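PDB 3E96: dihydrodipicolinate synthase from Bacillus clausii KSM-K16, which probably catalyses the condensation of pyruvate with aspartate semialdehyde to 4-hydroxy-tetrahydrodipicolinate on the route to lysine. Local coordinates for residues V120-V125 / D151-D156; V110-P115 / R130-A135; V51-T56 / Y60-E65; F202-G207 / E225-L230. One frame throughout, in Å; residues are numbered along the deposited sequence.

Contact 1: residues V120-V125 / D151-D156; sequences VTAGGV and DRVLVD
A122 and V125, near the start of helix 122-136, both meet V153 on helix 152-157, and this one valine supplies all the contact from its side. Just ahead of them T121 takes the N-cap position: its OG1 accepts a weak bond from the backbone N of G124, and it also hydrogen-bonds N283 of the second subunit. A122 then points its methyl at the neighbouring helix, where CB lies 4.1 Å from V153 CG2. The same methyl of V153 comes closer still to the backbone, 3.5 Å from A122 O. One helical turn on, V125 CG1 reaches V153 CG1 at 4.3 Å, a looser touch. The two branches of V153 thus divide the work: CG1 lies anti to the backbone N (chi1 172°) and goes to V125, while CG2, beside that N, goes to A122. Further round, V153 also packs on Y126 and on F144 of strand 140-144, and V125 touches P281 of the second subunit. No hydrogen bond joins the two segments. Alanine and valine side chains here pack the N-terminal ends of two successive outer helices of the TIM barrel, with the dimer partner packed against helix 122-136.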
loop_
_atom_site.group_PDB
_atom_site.type_symbol
_atom_site.label_atom_id
_atom_site.label_comp_id
_atom_site.label_asym_id
_atom_site.label_seq_id
_atom_site.Cartn_x
_atom_site.Cartn_y
_atom_site.Cartn_z
ATOM N N VAL B 120 2.089 -9.186 5.566
ATOM C CA VAL B 120 1.027 -9.270 6.560
ATOM C C VAL B 120 0.693 -10.730 6.843
ATOM O O VAL B 120 0.828 -11.584 5.966
ATOM C CB VAL B 120 -0.268 -8.572 6.078
ATOM C CG1 VAL B 120 -0.027 -7.077 5.910
ATOM C CG2 VAL B 120 -0.742 -9.195 4.761
ATOM N N THR B 121 0.288 -11.016 8.080
ATOM C CA THR B 121 -0.119 -12.367 8.466
ATOM C C THR B 121 -1.404 -12.217 9.270
ATOM O O THR B 121 -1.639 -11.171 9.872
ATOM C CB THR B 121 0.933 -13.089 9.344
ATOM O OG1 THR B 121 1.154 -12.341 10.546
ATOM C CG2 THR B 121 2.243 -13.253 8.586
ATOM N N ALA B 122 -2.230 -13.259 9.285
ATOM C CA ALA B 122 -3.503 -13.209 9.997
ATOM C C ALA B 122 -3.382 -12.709 11.433
ATOM O O ALA B 122 -4.097 -11.791 11.834
ATOM C CB ALA B 122 -4.165 -14.582 9.975
ATOM N N GLY B 123 -2.490 -13.322 12.209
ATOM C CA GLY B 123 -2.318 -12.913 13.593
ATOM C C GLY B 123 -1.921 -11.453 13.713
ATOM O O GLY B 123 -2.386 -10.739 14.605
ATOM N N GLY B 124 -1.059 -11.010 12.801
ATOM C CA GLY B 124 -0.600 -9.633 12.806
ATOM C C GLY B 124 -1.674 -8.634 12.414
ATOM O O GLY B 124 -1.736 -7.540 12.967
ATOM N N VAL B 125 -2.516 -9.003 11.453
ATOM C CA VAL B 125 -3.589 -8.119 11.000
ATOM C C VAL B 125 -4.602 -7.965 12.127
ATOM O O VAL B 125 -5.114 -6.875 12.374
ATOM C CB VAL B 125 -4.268 -8.685 9.739
ATOM C CG1 VAL B 125 -5.477 -7.830 9.350
ATOM C CG2 VAL B 125 -3.253 -8.712 8.598
ATOM N N ASP B 151 -10.734 -15.091 7.415
ATOM C CA ASP B 151 -11.890 -14.385 7.949
ATOM C C ASP B 151 -11.925 -14.539 9.465
ATOM O O ASP B 151 -12.663 -13.832 10.154
ATOM C CB ASP B 151 -13.188 -14.934 7.354
ATOM C CG ASP B 151 -13.318 -14.634 5.878
ATOM O OD1 ASP B 151 -12.972 -13.505 5.479
ATOM O OD2 ASP B 151 -13.770 -15.518 5.121
ATOM N N ARG B 152 -11.132 -15.471 9.980
ATOM C CA ARG B 152 -11.066 -15.695 11.423
ATOM C C ARG B 152 -10.697 -14.384 12.121
ATOM O O ARG B 152 -11.077 -14.149 13.270
ATOM C CB ARG B 152 -10.023 -16.772 11.745
ATOM C CG ARG B 152 -9.826 -17.027 13.231
ATOM C CD ARG B 152 -11.108 -17.523 13.888
ATOM N NE ARG B 152 -10.937 -17.725 15.324
ATOM C CZ ARG B 152 -11.874 -18.212 16.129
ATOM N NH1 ARG B 152 -13.060 -18.554 15.641
ATOM N NH2 ARG B 152 -11.626 -18.357 17.424
ATOM N N VAL B 153 -9.944 -13.535 11.422
ATOM C CA VAL B 153 -9.548 -12.240 11.965
ATOM C C VAL B 153 -10.783 -11.426 12.353
ATOM O O VAL B 153 -10.803 -10.770 13.396
ATOM C CB VAL B 153 -8.727 -11.426 10.934
ATOM C CG1 VAL B 153 -8.495 -10.010 11.451
ATOM C CG2 VAL B 153 -7.402 -12.118 10.661
ATOM N N LEU B 154 -11.813 -11.469 11.514
ATOM C CA LEU B 154 -13.040 -10.725 11.783
ATOM C C LEU B 154 -13.806 -11.352 12.945
ATOM O O LEU B 154 -14.372 -10.648 13.782
ATOM C CB LEU B 154 -13.929 -10.687 10.536
ATOM C CG LEU B 154 -13.357 -9.928 9.331
ATOM C CD1 LEU B 154 -14.324 -10.030 8.152
ATOM C CD2 LEU B 154 -13.128 -8.469 9.706
ATOM N N VAL B 155 -13.826 -12.678 12.985
ATOM C CA VAL B 155 -14.511 -13.383 14.062
ATOM C C VAL B 155 -13.876 -13.002 15.395
ATOM O O VAL B 155 -14.571 -12.798 16.389
ATOM C CB VAL B 155 -14.412 -14.911 13.880
ATOM C CG1 VAL B 155 -15.092 -15.626 15.049
ATOM C CG2 VAL B 155 -15.063 -15.318 12.567
ATOM N N ASP B 156 -12.551 -12.893 15.414
ATOM C CA ASP B 156 -11.853 -12.552 16.647
ATOM C C ASP B 156 -11.954 -11.084 17.052
ATOM O O ASP B 156 -11.848 -10.757 18.236
ATOM C CB ASP B 156 -10.383 -12.978 16.558
ATOM C CG ASP B 156 -10.223 -14.484 16.497
ATOM O OD1 ASP B 156 -11.144 -15.187 16.957
ATOM O OD2 ASP B 156 -9.184 -14.965 16.004
#

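Contact 2: residues V110-P115 / R130-A135; sequences VMIHMP and RDIIEA
I112, on strand 109-112, sends its side chain outward to I132 and I133 of helix 122-136, and its terminal methyl fits against both. CG1 of I112 stands anti to the carbonyl carbon (chi1 -50°) and the chain runs on extended, which carries the CD1 methyl to the helix. There CD1 touches two different kinds of branch: the CG2 methyl of I132 at 3.6 Å and the CG1 methylene of I133 at 3.7 Å. I112 and I132 point at each other and slide past in opposite directions, like interleaved fingers, so that they meet at two levels. The long arm of I112 reaches the short branch of I132, and the long arm of I132 reaches back, its CD1 4.0 Å from the short branch CG2 of I112. I133 comes at an angle and closes on the same CD1 from a second position. The contact is wholly apolar, without a hydrogen bond across it. The three isoleucines belong to the layer between strands and helices in the beta-alpha-beta unit made of strand 109-112, helix 122-136 and strand 140-144. I88 of the adjacent strand 83-88 packs on both I112 and I132, F129 one turn earlier on the helix also touches I112, and I133 leans on S140 and L160. Strand 109-112 itself is hydrogen-bonded between strands 83-88 and 140-144.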
loop_
_atom_site.group_PDB
_atom_site.type_symbol
_atom_site.label_atom_id
_atom_site.label_comp_id
_atom_site.label_asym_id
_atom_site.label_seq_id
_atom_site.Cartn_x
_atom_site.Cartn_y
_atom_site.Cartn_z
ATOM N N VAL B 110 -14.422 6.130 12.705
ATOM C CA VAL B 110 -13.284 6.022 11.800
ATOM C C VAL B 110 -13.384 4.710 11.037
ATOM O O VAL B 110 -14.023 3.760 11.501
ATOM C CB VAL B 110 -11.924 6.020 12.554
ATOM C CG1 VAL B 110 -11.708 7.349 13.255
ATOM C CG2 VAL B 110 -11.876 4.861 13.548
ATOM N N MET B 111 -12.783 4.677 9.852
ATOM C CA MET B 111 -12.727 3.461 9.047
ATOM C C MET B 111 -11.240 3.165 8.928
ATOM O O MET B 111 -10.474 3.971 8.392
ATOM C CB MET B 111 -13.307 3.650 7.640
ATOM C CG MET B 111 -13.098 2.407 6.734
ATOM S SD MET B 111 -13.478 2.656 4.980
ATOM C CE MET B 111 -12.106 3.689 4.487
ATOM N N ILE B 112 -10.821 2.020 9.444
ATOM C CA ILE B 112 -9.417 1.665 9.366
ATOM C C ILE B 112 -9.170 0.938 8.054
ATOM O O ILE B 112 -9.705 -0.152 7.825
ATOM C CB ILE B 112 -8.998 0.746 10.531
ATOM C CG1 ILE B 112 -9.465 1.340 11.865
ATOM C CG2 ILE B 112 -7.480 0.594 10.543
ATOM C CD1 ILE B 112 -9.192 0.434 13.061
ATOM N N HIS B 113 -8.376 1.558 7.185
ATOM C CA HIS B 113 -8.034 0.962 5.901
ATOM C C HIS B 113 -7.288 -0.335 6.143
ATOM O O HIS B 113 -6.750 -0.557 7.226
ATOM C CB HIS B 113 -7.114 1.888 5.100
ATOM C CG HIS B 113 -7.827 3.009 4.416
ATOM N ND1 HIS B 113 -8.535 2.836 3.247
ATOM C CD2 HIS B 113 -7.958 4.315 4.747
ATOM C CE1 HIS B 113 -9.072 3.989 2.885
ATOM N NE2 HIS B 113 -8.738 4.903 3.780
ATOM N N MET B 114 -7.263 -1.194 5.131
ATOM C CA MET B 114 -6.522 -2.439 5.234
ATOM C C MET B 114 -5.070 -1.966 5.253
ATOM O O MET B 114 -4.697 -1.088 4.478
ATOM C CB MET B 114 -6.771 -3.306 3.994
ATOM C CG MET B 114 -6.149 -4.699 4.054
ATOM S SD MET B 114 -7.031 -5.813 5.190
ATOM C CE MET B 114 -5.710 -7.151 5.466
ATOM N N PRO B 115 -4.236 -2.520 6.147
ATOM C CA PRO B 115 -2.840 -2.067 6.162
ATOM C C PRO B 115 -2.180 -2.285 4.797
ATOM O O PRO B 115 -2.441 -3.288 4.133
ATOM C CB PRO B 115 -2.213 -2.914 7.276
ATOM C CG PRO B 115 -3.082 -4.158 7.310
ATOM C CD PRO B 115 -4.464 -3.581 7.141
ATOM N N ARG B 130 -6.931 -4.534 16.189
ATOM C CA ARG B 130 -7.243 -4.515 17.613
ATOM C C ARG B 130 -6.534 -3.382 18.345
ATOM O O ARG B 130 -7.166 -2.642 19.096
ATOM C CB ARG B 130 -6.859 -5.841 18.262
ATOM C CG ARG B 130 -7.193 -5.908 19.744
ATOM C CD ARG B 130 -6.303 -6.926 20.423
ATOM N NE ARG B 130 -4.896 -6.593 20.210
ATOM C CZ ARG B 130 -3.886 -7.412 20.477
ATOM N NH1 ARG B 130 -4.126 -8.619 20.972
ATOM N NH2 ARG B 130 -2.639 -7.027 20.239
ATOM N N ASP B 131 -5.228 -3.245 18.128
ATOM C CA ASP B 131 -4.453 -2.202 18.799
ATOM C C ASP B 131 -4.996 -0.804 18.539
ATOM O O ASP B 131 -5.085 0.017 19.453
ATOM C CB ASP B 131 -2.982 -2.254 18.374
ATOM C CG ASP B 131 -2.256 -3.474 18.913
ATOM O OD1 ASP B 131 -2.797 -4.148 19.815
ATOM O OD2 ASP B 131 -1.133 -3.747 18.437
ATOM N N ILE B 132 -5.350 -0.528 17.290
ATOM C CA ILE B 132 -5.879 0.781 16.924
ATOM C C ILE B 132 -7.250 1.038 17.543
ATOM O O ILE B 132 -7.506 2.118 18.078
ATOM C CB ILE B 132 -5.976 0.917 15.388
ATOM C CG1 ILE B 132 -4.566 0.891 14.788
ATOM C CG2 ILE B 132 -6.721 2.202 15.017
ATOM C CD1 ILE B 132 -4.536 0.740 13.277
ATOM N N ILE B 133 -8.133 0.048 17.469
ATOM C CA ILE B 133 -9.472 0.197 18.028
ATOM C C ILE B 133 -9.424 0.400 19.544
ATOM O O ILE B 133 -10.104 1.274 20.079
ATOM C CB ILE B 133 -10.348 -1.035 17.699
ATOM C CG1 ILE B 133 -10.576 -1.106 16.185
ATOM C CG2 ILE B 133 -11.687 -0.949 18.428
ATOM C CD1 ILE B 133 -11.309 -2.346 15.734
ATOM N N GLU B 134 -8.614 -0.394 20.236
ATOM C CA GLU B 134 -8.523 -0.256 21.686
ATOM C C GLU B 134 -7.916 1.081 22.101
ATOM O O GLU B 134 -8.369 1.698 23.065
ATOM C CB GLU B 134 -7.717 -1.413 22.290
ATOM C CG GLU B 134 -8.314 -2.783 21.991
ATOM C CD GLU B 134 -7.731 -3.892 22.851
ATOM O OE1 GLU B 134 -6.500 -3.913 23.054
ATOM O OE2 GLU B 134 -8.504 -4.756 23.314
ATOM N N ALA B 135 -6.904 1.537 21.368
ATOM C CA ALA B 135 -6.258 2.807 21.680
ATOM C C ALA B 135 -7.196 3.990 21.454
ATOM O O ALA B 135 -7.220 4.939 22.243
ATOM C CB ALA B 135 -4.993 2.978 20.838
#

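Contact 3: residues V51-T56 / Y60-E65; sequences VPCGNT and YALSLE
A water molecule bridges N55 and Y60, accepting one hydrogen bond from N55 ND2 and another from the backbone N of Y60, each 3.0 Å long. It ties the loop after strand 49-50 to the 3-10 turn before helix 64-78, two segments that share no direct hydrogen bond. The amide of N55 also lies against the phenol ring. Its ND2, 3.6 Å from Y60 CE2, approaches the ring obliquely, and the amide and ring planes are 38° apart. Y60 owes this position to CG standing beside its backbone N (chi1 -68°), and Y90 meets its ring at a steep angle. Away from the polar pair, C53 SG touches L62 CD1 at 4.4 Å, a loose apolar contact that A67 and V71 of helix 64-78 extend. Residues of the second subunit pack here as well, Y119 on N55 and I116 on Y60. N55 is next to T56, the predicted pyruvate-binding residue, and its side chain is about 5 Å from that of Y143, a predicted proton donor/acceptor. The chemistry implies that between these segments an ordered water, not a direct bond, helps to place the N55 amide near the probable active site.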
loop_
_atom_site.group_PDB
_atom_site.type_symbol
_atom_site.label_atom_id
_atom_site.label_comp_id
_atom_site.label_asym_id
_atom_site.label_seq_id
_atom_site.Cartn_x
_atom_site.Cartn_y
_atom_site.Cartn_z
ATOM N N VAL B 51 -17.741 9.275 3.837
ATOM C CA VAL B 51 -16.452 8.790 4.300
ATOM C C VAL B 51 -15.224 9.518 3.757
ATOM O O VAL B 51 -14.599 9.068 2.797
ATOM C CB VAL B 51 -16.315 7.283 3.966
ATOM C CG1 VAL B 51 -15.088 6.692 4.641
ATOM C CG2 VAL B 51 -17.573 6.544 4.397
ATOM N N PRO B 52 -14.862 10.656 4.365
ATOM C CA PRO B 52 -13.682 11.379 3.883
ATOM C C PRO B 52 -12.455 10.496 4.114
ATOM O O PRO B 52 -12.460 9.631 4.993
ATOM C CB PRO B 52 -13.667 12.640 4.746
ATOM C CG PRO B 52 -14.342 12.190 6.027
ATOM C CD PRO B 52 -15.492 11.357 5.497
ATOM N N CYS B 53 -11.410 10.708 3.323
ATOM C CA CYS B 53 -10.193 9.914 3.445
ATOM C C CYS B 53 -10.417 8.446 3.106
ATOM O O CYS B 53 -9.737 7.557 3.630
ATOM C CB CYS B 53 -9.605 10.057 4.850
ATOM S SG CYS B 53 -8.785 11.651 5.078
ATOM N N GLY B 54 -11.390 8.200 2.234
ATOM C CA GLY B 54 -11.664 6.848 1.784
ATOM C C GLY B 54 -10.764 6.645 0.578
ATOM O O GLY B 54 -10.042 7.563 0.187
ATOM N N ASN B 55 -10.782 5.470 -0.034
ATOM C CA ASN B 55 -9.905 5.277 -1.178
ATOM C C ASN B 55 -10.368 6.038 -2.413
ATOM O O ASN B 55 -9.550 6.418 -3.244
ATOM C CB ASN B 55 -9.723 3.787 -1.464
ATOM C CG ASN B 55 -8.547 3.200 -0.693
ATOM O OD1 ASN B 55 -8.606 2.073 -0.211
ATOM N ND2 ASN B 55 -7.463 3.974 -0.579
ATOM N N THR B 56 -11.671 6.287 -2.517
ATOM C CA THR B 56 -12.200 7.043 -3.647
ATOM C C THR B 56 -11.720 8.490 -3.488
ATOM O O THR B 56 -11.629 9.239 -4.460
ATOM C CB THR B 56 -13.741 7.033 -3.665
ATOM O OG1 THR B 56 -14.210 5.684 -3.555
ATOM C CG2 THR B 56 -14.265 7.629 -4.973
ATOM N N TYR B 60 -4.308 7.855 0.037
ATOM C CA TYR B 60 -2.863 7.673 -0.010
ATOM C C TYR B 60 -2.093 8.720 -0.804
ATOM O O TYR B 60 -0.864 8.771 -0.741
ATOM C CB TYR B 60 -2.542 6.265 -0.508
ATOM C CG TYR B 60 -2.961 5.216 0.499
ATOM C CD1 TYR B 60 -2.376 5.172 1.762
ATOM C CD2 TYR B 60 -3.966 4.295 0.205
ATOM C CE1 TYR B 60 -2.778 4.239 2.712
ATOM C CE2 TYR B 60 -4.379 3.354 1.150
ATOM C CZ TYR B 60 -3.776 3.335 2.403
ATOM O OH TYR B 60 -4.163 2.405 3.340
ATOM N N ALA B 61 -2.813 9.560 -1.543
ATOM C CA ALA B 61 -2.171 10.626 -2.316
ATOM C C ALA B 61 -2.166 11.920 -1.497
ATOM O O ALA B 61 -1.665 12.956 -1.944
ATOM C CB ALA B 61 -2.915 10.839 -3.631
ATOM N N LEU B 62 -2.725 11.856 -0.291
ATOM C CA LEU B 62 -2.779 13.022 0.590
ATOM C C LEU B 62 -1.689 12.967 1.651
ATOM O O LEU B 62 -1.298 11.889 2.096
ATOM C CB LEU B 62 -4.131 13.087 1.313
ATOM C CG LEU B 62 -5.435 13.040 0.509
ATOM C CD1 LEU B 62 -6.611 12.970 1.482
ATOM C CD2 LEU B 62 -5.547 14.262 -0.387
ATOM N N SER B 63 -1.191 14.129 2.057
ATOM C CA SER B 63 -0.195 14.161 3.119
ATOM C C SER B 63 -1.022 13.927 4.383
ATOM O O SER B 63 -2.254 14.002 4.339
ATOM C CB SER B 63 0.473 15.532 3.191
ATOM O OG SER B 63 -0.469 16.519 3.566
ATOM N N LEU B 64 -0.366 13.637 5.500
ATOM C CA LEU B 64 -1.093 13.409 6.745
ATOM C C LEU B 64 -1.900 14.642 7.128
ATOM O O LEU B 64 -3.022 14.534 7.621
ATOM C CB LEU B 64 -0.126 13.063 7.881
ATOM C CG LEU B 64 0.575 11.705 7.822
ATOM C CD1 LEU B 64 1.428 11.521 9.082
ATOM C CD2 LEU B 64 -0.469 10.589 7.718
ATOM N N GLU B 65 -1.324 15.818 6.902
ATOM C CA GLU B 65 -2.005 17.063 7.234
ATOM C C GLU B 65 -3.218 17.292 6.328
ATOM O O GLU B 65 -4.249 17.786 6.781
ATOM C CB GLU B 65 -1.022 18.239 7.130
ATOM C CG GLU B 65 -1.607 19.605 7.485
ATOM C CD GLU B 65 -2.286 19.627 8.847
ATOM O OE1 GLU B 65 -1.746 19.024 9.801
ATOM O OE2 GLU B 65 -3.357 20.261 8.963
HETATM O O HOH W 1 -5.901 6.155 -1.824
#

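Contact 4: residues F202-G207 / E225-L230; sequences FFWHAG and EMLEAL
Segments 202-207 and 225-230 have their nearest CA atoms at W204 and L230, 7.4 Å apart. The indole of W204, with CG anti to the backbone N (chi1 -164°), is laid flat against L230: CB of the leucine sits over the five-membered ring, 3.8 Å from its centroid and 12° off the normal, a CH-pi contact. L230 CD1 spreads toward the six-membered ring and touches CE3 at 3.7 Å, while CD2 reaches W204 CG. One turn earlier, L227 brings CD1 obliquely to W204 CZ3 at 3.9 Å. The indole N-H is turned away from this apolar patch; NE1 donates in the ring plane to a water at 2.9 Å, and that water is also within bonding distance of L230 O. Replacing W204 by an alanine would probably leave L230 and L227 without the flat surface they pack on and open a gap between the helices. Helix 200-206 ends just beyond, in a Schellman motif at G207, and L230 also packs on V238 of helix 235-252. Such apolar packing between successive outer helices, which follow strands 190-193 and 210-213, belongs to the shell of the TIM barrel.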
loop_
_atom_site.group_PDB
_atom_site.type_symbol
_atom_site.label_atom_id
_atom_site.label_comp_id
_atom_site.label_asym_id
_atom_site.label_seq_id
_atom_site.Cartn_x
_atom_site.Cartn_y
_atom_site.Cartn_z
ATOM N N PHE B 202 -25.533 -9.049 -4.787
ATOM C CA PHE B 202 -25.072 -10.369 -4.378
ATOM C C PHE B 202 -24.739 -10.409 -2.886
ATOM O O PHE B 202 -25.103 -11.354 -2.185
ATOM C CB PHE B 202 -23.863 -10.748 -5.226
ATOM C CG PHE B 202 -24.119 -10.640 -6.708
ATOM C CD1 PHE B 202 -24.824 -11.637 -7.382
ATOM C CD2 PHE B 202 -23.701 -9.516 -7.418
ATOM C CE1 PHE B 202 -25.115 -11.519 -8.741
ATOM C CE2 PHE B 202 -23.987 -9.382 -8.785
ATOM C CZ PHE B 202 -24.696 -10.385 -9.448
ATOM N N PHE B 203 -24.043 -9.387 -2.403
ATOM C CA PHE B 203 -23.706 -9.314 -0.986
ATOM C C PHE B 203 -24.984 -9.175 -0.165
ATOM O O PHE B 203 -25.107 -9.767 0.907
ATOM C CB PHE B 203 -22.810 -8.103 -0.692
ATOM C CG PHE B 203 -21.349 -8.351 -0.902
ATOM C CD1 PHE B 203 -20.857 -8.678 -2.161
ATOM C CD2 PHE B 203 -20.454 -8.233 0.164
ATOM C CE1 PHE B 203 -19.490 -8.885 -2.362
ATOM C CE2 PHE B 203 -19.087 -8.436 -0.022
ATOM C CZ PHE B 203 -18.602 -8.764 -1.290
ATOM N N TRP B 204 -25.936 -8.390 -0.667
ATOM C CA TRP B 204 -27.189 -8.170 0.056
ATOM C C TRP B 204 -27.912 -9.484 0.312
ATOM O O TRP B 204 -28.357 -9.749 1.431
ATOM C CB TRP B 204 -28.097 -7.211 -0.723
ATOM C CG TRP B 204 -29.213 -6.641 0.104
ATOM C CD1 TRP B 204 -30.419 -7.223 0.377
ATOM C CD2 TRP B 204 -29.207 -5.386 0.796
ATOM N NE1 TRP B 204 -31.166 -6.404 1.196
ATOM C CE2 TRP B 204 -30.444 -5.272 1.468
ATOM C CE3 TRP B 204 -28.274 -4.346 0.912
ATOM C CZ2 TRP B 204 -30.773 -4.155 2.249
ATOM C CZ3 TRP B 204 -28.602 -3.236 1.688
ATOM C CH2 TRP B 204 -29.840 -3.152 2.345
ATOM N N HIS B 205 -28.023 -10.305 -0.729
ATOM C CA HIS B 205 -28.674 -11.607 -0.619
ATOM C C HIS B 205 -27.955 -12.479 0.411
ATOM O O HIS B 205 -28.583 -13.278 1.112
ATOM C CB HIS B 205 -28.669 -12.312 -1.979
ATOM C CG HIS B 205 -29.087 -13.748 -1.919
ATOM N ND1 HIS B 205 -30.380 -14.137 -1.645
ATOM C CD2 HIS B 205 -28.376 -14.889 -2.075
ATOM C CE1 HIS B 205 -30.448 -15.458 -1.635
ATOM N NE2 HIS B 205 -29.245 -15.937 -1.894
ATOM N N ALA B 206 -26.639 -12.316 0.500
ATOM C CA ALA B 206 -25.825 -13.093 1.428
ATOM C C ALA B 206 -25.760 -12.554 2.862
ATOM O O ALA B 206 -25.185 -13.206 3.740
ATOM C CB ALA B 206 -24.409 -13.249 0.867
ATOM N N GLY B 207 -26.323 -11.374 3.110
ATOM C CA GLY B 207 -26.310 -10.853 4.470
ATOM C C GLY B 207 -25.916 -9.402 4.695
ATOM O O GLY B 207 -26.086 -8.883 5.801
ATOM N N GLU B 225 -31.567 4.483 -5.548
ATOM C CA GLU B 225 -32.550 3.598 -6.162
ATOM C C GLU B 225 -32.211 2.137 -5.875
ATOM O O GLU B 225 -33.104 1.334 -5.601
ATOM C CB GLU B 225 -32.606 3.814 -7.676
ATOM C CG GLU B 225 -32.963 5.227 -8.098
ATOM C CD GLU B 225 -33.052 5.378 -9.607
ATOM O OE1 GLU B 225 -33.009 6.532 -10.094
ATOM O OE2 GLU B 225 -33.171 4.345 -10.304
ATOM N N MET B 226 -30.924 1.794 -5.934
ATOM C CA MET B 226 -30.511 0.417 -5.676
ATOM C C MET B 226 -30.774 0.045 -4.226
ATOM O O MET B 226 -31.273 -1.044 -3.946
ATOM C CB MET B 226 -29.020 0.202 -5.992
ATOM C CG MET B 226 -28.547 -1.244 -5.727
ATOM S SD MET B 226 -26.826 -1.643 -6.211
ATOM C CE MET B 226 -27.075 -2.025 -7.974
ATOM N N LEU B 227 -30.432 0.943 -3.303
ATOM C CA LEU B 227 -30.638 0.675 -1.883
ATOM C C LEU B 227 -32.113 0.452 -1.578
ATOM O O LEU B 227 -32.472 -0.481 -0.865
ATOM C CB LEU B 227 -30.126 1.838 -1.024
ATOM C CG LEU B 227 -30.321 1.659 0.489
ATOM C CD1 LEU B 227 -29.403 0.553 1.005
ATOM C CD2 LEU B 227 -30.027 2.970 1.212
ATOM N N GLU B 228 -32.969 1.310 -2.121
ATOM C CA GLU B 228 -34.397 1.181 -1.865
ATOM C C GLU B 228 -34.962 -0.106 -2.462
ATOM O O GLU B 228 -35.763 -0.786 -1.823
ATOM C CB GLU B 228 -35.135 2.403 -2.405
ATOM C CG GLU B 228 -34.565 3.706 -1.855
ATOM C CD GLU B 228 -35.449 4.902 -2.118
ATOM O OE1 GLU B 228 -35.949 5.037 -3.254
ATOM O OE2 GLU B 228 -35.632 5.717 -1.187
ATOM N N ALA B 229 -34.534 -0.445 -3.676
ATOM C CA ALA B 229 -35.000 -1.662 -4.331
ATOM C C ALA B 229 -34.594 -2.880 -3.505
ATOM O O ALA B 229 -35.392 -3.794 -3.297
ATOM C CB ALA B 229 -34.415 -1.763 -5.744
ATOM N N LEU B 230 -33.352 -2.887 -3.031
ATOM C CA LEU B 230 -32.861 -4.000 -2.224
ATOM C C LEU B 230 -33.656 -4.113 -0.925
ATOM O O LEU B 230 -34.071 -5.202 -0.532
ATOM C CB LEU B 230 -31.374 -3.807 -1.903
ATOM C CG LEU B 230 -30.387 -4.000 -3.063
ATOM C CD1 LEU B 230 -28.993 -3.535 -2.652
ATOM C CD2 LEU B 230 -30.358 -5.470 -3.465
HETATM O O HOH W 2 -33.794 -6.805 2.227
#

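All four contacts are largely buried, yet their settings differ. Contact 2 is strand-to-helix packing between the barrel wall and the outer helices, whereas contacts 1 and 4 join outer helices and contact 3 holds a loop beside the probable active site. Contacts 1 and 2 share helix 122-136 and meet where V125 CG1 lies 3.9 Å from M114 CE. Contact 2 reaches contact 3 through a probable 2.8 Å hydrogen bond between H113 NE2 and C53 O. Contact 4 is remote from the annotated sites and from the second subunit, which packs on the other three. Contact 2 is hydrocarbon alone, contact 1 adds a carbonyl oxygen, and contacts 3 and 4 a water.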